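Side-chain contacts in elongation factor G (Thermus thermophilus, PDB 2DY1), which binds GTP and magnesium and, as a member of the EF-G family of GTPases, probably acts in the elongation phase of protein synthesis: residues V62-A67 with V88-G93; V291-F296 with Q441-E446. All blocks are in the same frame, centred on the assembly; numbering follows the deposited sequence.

Interaction 1. Residues V62-A67 with V88-G93; sequences VRTGVA and VGEIRG
The guanidinium of Arg-63 and the carboxylate of Glu-90 lie stacked with their planes 8° apart, OE2 of Glu-90 sitting 3.5 Å above the centre of the arginine group. Across this face the attraction is one of charge alone: NE of Arg-63 is 3.6 Å from OE2 of Glu-90, but no N-H points at the oxygen. NE and NH2 are hydrogen-bonded elsewhere, to Gln-292 and Glu-408. Along the same face, NH1 of Arg-63 rests 3.5 Å from CG of Glu-90. Bends at chi2 and chi3 of Arg-63 fold the chain back, bringing a side chain that starts out away from the helix over the carboxylate. The directed bond comes from the backbone: Thr-64 N donates to Glu-90 OE2 over 2.8 Å, from above the carboxylate plane and with a bent N-H...O angle of 142°. OE2 also forms a salt bridge with Lys-290, so two cationic side chains and an amide surround this buried oxygen and would be expected to stabilise the ionised acid. A water sits between Thr-64 OG1 and Glu-90 O, 2.8 Å from each, and approaches OE1 of Glu-90 more weakly. A glutamine in place of Glu-90 would probably leave Arg-63 and Lys-290 without their shared negative charge and weaken the hold on the Thr-64 amide. The contact ties the loop leading into strand 65-71, just beyond Thr-60, which binds GTP, and Thr-61, which binds GTP and magnesium, to helix 88-97. Such a junction between the end of the first switch region and the helix of the second is consistent with the GTP-bound form of a P-loop translational GTPase.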
# COMPACT_ATOMS: atom_id res chain seq x y z
N VAL A 62 4.39 12.05 -1.55
CA VAL A 62 3.85 10.99 -2.39
C VAL A 62 4.92 9.91 -2.58
O VAL A 62 4.60 8.73 -2.71
CB VAL A 62 3.46 11.57 -3.77
CG1 VAL A 62 3.05 10.47 -4.75
CG2 VAL A 62 2.33 12.58 -3.56
N ARG A 63 6.18 10.36 -2.60
CA ARG A 63 7.31 9.48 -2.81
C ARG A 63 8.37 9.68 -1.75
O ARG A 63 8.74 10.82 -1.44
CB ARG A 63 7.95 9.77 -4.17
CG ARG A 63 6.98 9.73 -5.37
CD ARG A 63 6.37 8.37 -5.59
NE ARG A 63 7.40 7.41 -6.01
CZ ARG A 63 7.20 6.10 -6.12
NH1 ARG A 63 6.01 5.57 -5.86
NH2 ARG A 63 8.20 5.31 -6.52
N THR A 64 8.84 8.58 -1.18
CA THR A 64 9.89 8.64 -0.18
C THR A 64 11.12 9.37 -0.71
O THR A 64 11.55 9.14 -1.84
CB THR A 64 10.31 7.21 0.20
OG1 THR A 64 9.16 6.52 0.70
CG2 THR A 64 11.43 7.22 1.24
N GLY A 65 11.67 10.26 0.12
CA GLY A 65 12.88 10.99 -0.22
C GLY A 65 14.00 10.57 0.71
O GLY A 65 13.79 10.35 1.90
N VAL A 66 15.20 10.42 0.17
CA VAL A 66 16.36 10.06 0.98
C VAL A 66 17.11 11.31 1.43
O VAL A 66 17.33 12.24 0.64
CB VAL A 66 17.33 9.15 0.17
CG1 VAL A 66 18.51 8.75 1.05
CG2 VAL A 66 16.58 7.90 -0.32
N ALA A 67 17.42 11.37 2.71
CA ALA A 67 18.20 12.46 3.28
C ALA A 67 19.43 11.79 3.89
O ALA A 67 19.35 11.22 4.97
CB ALA A 67 17.40 13.21 4.35
N VAL A 88 0.88 3.42 0.68
CA VAL A 88 1.35 2.24 1.42
C VAL A 88 2.57 1.60 0.74
O VAL A 88 3.45 1.07 1.41
CB VAL A 88 0.20 1.21 1.55
CG1 VAL A 88 -0.26 0.74 0.18
CG2 VAL A 88 0.63 0.03 2.43
N GLY A 89 2.61 1.60 -0.59
CA GLY A 89 3.75 1.02 -1.29
C GLY A 89 5.07 1.62 -0.82
O GLY A 89 6.02 0.93 -0.40
N GLU A 90 5.13 2.94 -0.86
CA GLU A 90 6.33 3.65 -0.45
C GLU A 90 6.60 3.56 1.04
O GLU A 90 7.74 3.45 1.46
CB GLU A 90 6.21 5.12 -0.87
CG GLU A 90 6.47 5.33 -2.36
CD GLU A 90 7.95 5.29 -2.68
OE1 GLU A 90 8.52 4.18 -2.79
OE2 GLU A 90 8.55 6.37 -2.80
N ILE A 91 5.54 3.61 1.84
CA ILE A 91 5.70 3.52 3.27
C ILE A 91 6.30 2.16 3.65
O ILE A 91 7.28 2.10 4.42
CB ILE A 91 4.36 3.71 4.01
CG1 ILE A 91 3.84 5.13 3.75
CG2 ILE A 91 4.55 3.51 5.54
CD1 ILE A 91 2.41 5.38 4.26
N ARG A 92 5.72 1.09 3.14
CA ARG A 92 6.24 -0.24 3.51
C ARG A 92 7.63 -0.45 2.94
O ARG A 92 8.49 -1.08 3.58
CB ARG A 92 5.24 -1.33 3.09
CG ARG A 92 3.97 -1.27 3.97
CD ARG A 92 3.04 -2.43 3.77
NE ARG A 92 1.82 -2.27 4.58
CZ ARG A 92 0.97 -3.26 4.82
NH1 ARG A 92 1.21 -4.46 4.32
NH2 ARG A 92 -0.11 -3.05 5.55
N GLY A 93 7.88 0.10 1.75
CA GLY A 93 9.20 -0.01 1.16
C GLY A 93 10.25 0.69 2.01
O GLY A 93 11.37 0.20 2.17
O HOH W 1 9.94 3.96 -0.22

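Interaction 2. Residues V291-F296 with Q441-E446; sequences VQVDPF and QDYGVE
Asp-442, at the end of helix 430-442, meets Pro-295 through its CB, which lies 3.9 Å from the proline CG; its carbonyl oxygen is close to the same ring carbon. The carboxylate takes no part in this packing, OD2 being paired with Arg-439 one turn earlier. Tyr-443 follows and reaches farthest across. With CG anti to its own carbonyl carbon (chi1 -63°), the ring extends to the strand, and OH donates to Val-293 O over 2.8 Å. The acceptor lies at the ring edge, near its plane, while the hydroxyl approaches the carbonyl at a C=O...O angle of 134°. CB of Val-293 packs 3.6 Å from the same Tyr-443 OH, and CG of Pro-295 comes within 4.0 Å of Tyr-443 CD1, so the proline ring bridges the aspartate and tyrosine side chains. Gly-444 then returns its N-H to Gln-441 O over 2.9 Å, one of two bonds back into the last turn, which with its positive phi (93°) make a Schellman motif. Tyr-443, the residue before that glycine, joins domain III to the end of strand 285-294 of domain 2, away from the nucleotide site.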
# COMPACT_ATOMS: atom_id res chain seq x y z
N VAL A 291 11.78 2.46 -6.74
CA VAL A 291 12.27 2.87 -8.05
C VAL A 291 11.62 4.19 -8.43
O VAL A 291 10.45 4.42 -8.10
CB VAL A 291 11.86 1.82 -9.11
CG1 VAL A 291 12.07 2.38 -10.52
CG2 VAL A 291 12.69 0.53 -8.93
N GLN A 292 12.39 5.08 -9.05
CA GLN A 292 11.82 6.32 -9.60
C GLN A 292 12.06 6.27 -11.10
O GLN A 292 13.06 5.71 -11.54
CB GLN A 292 12.52 7.60 -9.12
CG GLN A 292 12.20 8.06 -7.72
CD GLN A 292 10.72 8.34 -7.52
OE1 GLN A 292 10.06 7.72 -6.69
NE2 GLN A 292 10.19 9.31 -8.28
N VAL A 293 11.16 6.83 -11.90
CA VAL A 293 11.40 6.95 -13.35
C VAL A 293 10.97 8.41 -13.57
O VAL A 293 9.90 8.69 -14.12
CB VAL A 293 10.53 5.98 -14.22
CG1 VAL A 293 10.96 6.07 -15.68
CG2 VAL A 293 10.68 4.55 -13.74
N ASP A 294 11.78 9.34 -13.06
CA ASP A 294 11.49 10.78 -13.14
C ASP A 294 11.68 11.28 -14.56
O ASP A 294 12.65 10.92 -15.23
CB ASP A 294 12.42 11.58 -12.22
CG ASP A 294 12.14 11.35 -10.73
OD1 ASP A 294 13.10 11.42 -9.92
OD2 ASP A 294 10.98 11.12 -10.35
N PRO A 295 10.77 12.13 -15.05
CA PRO A 295 10.94 12.64 -16.42
C PRO A 295 12.34 13.23 -16.63
O PRO A 295 12.84 13.98 -15.78
CB PRO A 295 9.85 13.70 -16.52
CG PRO A 295 8.76 13.14 -15.66
CD PRO A 295 9.52 12.62 -14.45
N PHE A 296 12.94 12.89 -17.76
CA PHE A 296 14.26 13.37 -18.15
C PHE A 296 15.41 12.80 -17.33
O PHE A 296 16.54 13.28 -17.42
CB PHE A 296 14.31 14.90 -18.09
CG PHE A 296 13.12 15.56 -18.72
CD1 PHE A 296 12.17 16.19 -17.93
CD2 PHE A 296 12.92 15.50 -20.10
CE1 PHE A 296 11.03 16.74 -18.50
CE2 PHE A 296 11.78 16.05 -20.68
CZ PHE A 296 10.83 16.67 -19.88
N GLN A 441 0.53 12.17 -16.90
CA GLN A 441 0.62 13.49 -17.55
C GLN A 441 2.09 13.97 -17.58
O GLN A 441 2.52 14.59 -18.55
CB GLN A 441 -0.28 14.48 -16.78
CG GLN A 441 -0.10 15.96 -17.09
CD GLN A 441 -0.93 16.84 -16.15
OE1 GLN A 441 -0.88 16.69 -14.91
NE2 GLN A 441 -1.70 17.75 -16.73
N ASP A 442 2.86 13.70 -16.53
CA ASP A 442 4.26 14.10 -16.50
C ASP A 442 5.01 13.39 -17.60
O ASP A 442 6.00 13.91 -18.11
CB ASP A 442 4.95 13.74 -15.18
CG ASP A 442 4.35 14.41 -13.99
OD1 ASP A 442 3.62 15.41 -14.15
OD2 ASP A 442 4.62 13.94 -12.85
N TYR A 443 4.56 12.18 -17.91
CA TYR A 443 5.20 11.36 -18.95
C TYR A 443 4.69 11.72 -20.34
O TYR A 443 5.06 11.08 -21.33
CB TYR A 443 4.97 9.87 -18.70
CG TYR A 443 5.56 9.33 -17.40
CD1 TYR A 443 6.72 9.88 -16.86
CD2 TYR A 443 4.98 8.24 -16.75
CE1 TYR A 443 7.30 9.34 -15.70
CE2 TYR A 443 5.55 7.69 -15.60
CZ TYR A 443 6.71 8.25 -15.09
OH TYR A 443 7.33 7.67 -13.99
N GLY A 444 3.82 12.72 -20.41
CA GLY A 444 3.31 13.18 -21.71
C GLY A 444 2.00 12.56 -22.20
O GLY A 444 1.62 12.71 -23.36
N VAL A 445 1.28 11.90 -21.31
CA VAL A 445 0.06 11.24 -21.70
C VAL A 445 -1.15 11.70 -20.92
O VAL A 445 -1.13 11.70 -19.69
CB VAL A 445 0.22 9.71 -21.52
CG1 VAL A 445 -1.02 8.97 -22.00
CG2 VAL A 445 1.47 9.24 -22.27
N GLU A 446 -2.20 12.11 -21.63
CA GLU A 446 -3.43 12.50 -20.97
C GLU A 446 -4.38 11.31 -20.93
O GLU A 446 -4.74 10.75 -21.97
CB GLU A 446 -4.13 13.65 -21.73
CG GLU A 446 -3.41 14.98 -21.65
CD GLU A 446 -4.10 16.03 -22.50
OE1 GLU A 446 -3.81 16.08 -23.72
OE2 GLU A 446 -4.93 16.76 -21.95

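How the interactions relate
Interactions 1 and 2 come one after the other along the chain, their centres about 18 Å apart. Interaction 1 lies within the GTP-binding domain, between the loop leading into strand 65-71, an outermost strand of the mixed sheet, and helix 88-97; interaction 2 joins strand 285-294 of domain 2 to the end of helix 430-442 in domain III. They share no strand or helix, yet they touch, the bond from Arg-63 to Gln-292 being the tie between them. Glu-408, at the end of helix 392-408, serves both, accepting from Arg-63 and from Val-293 N. Three domains therefore meet here, and contacts run without a break from the GTP-binding domain through domain 2 to domain III.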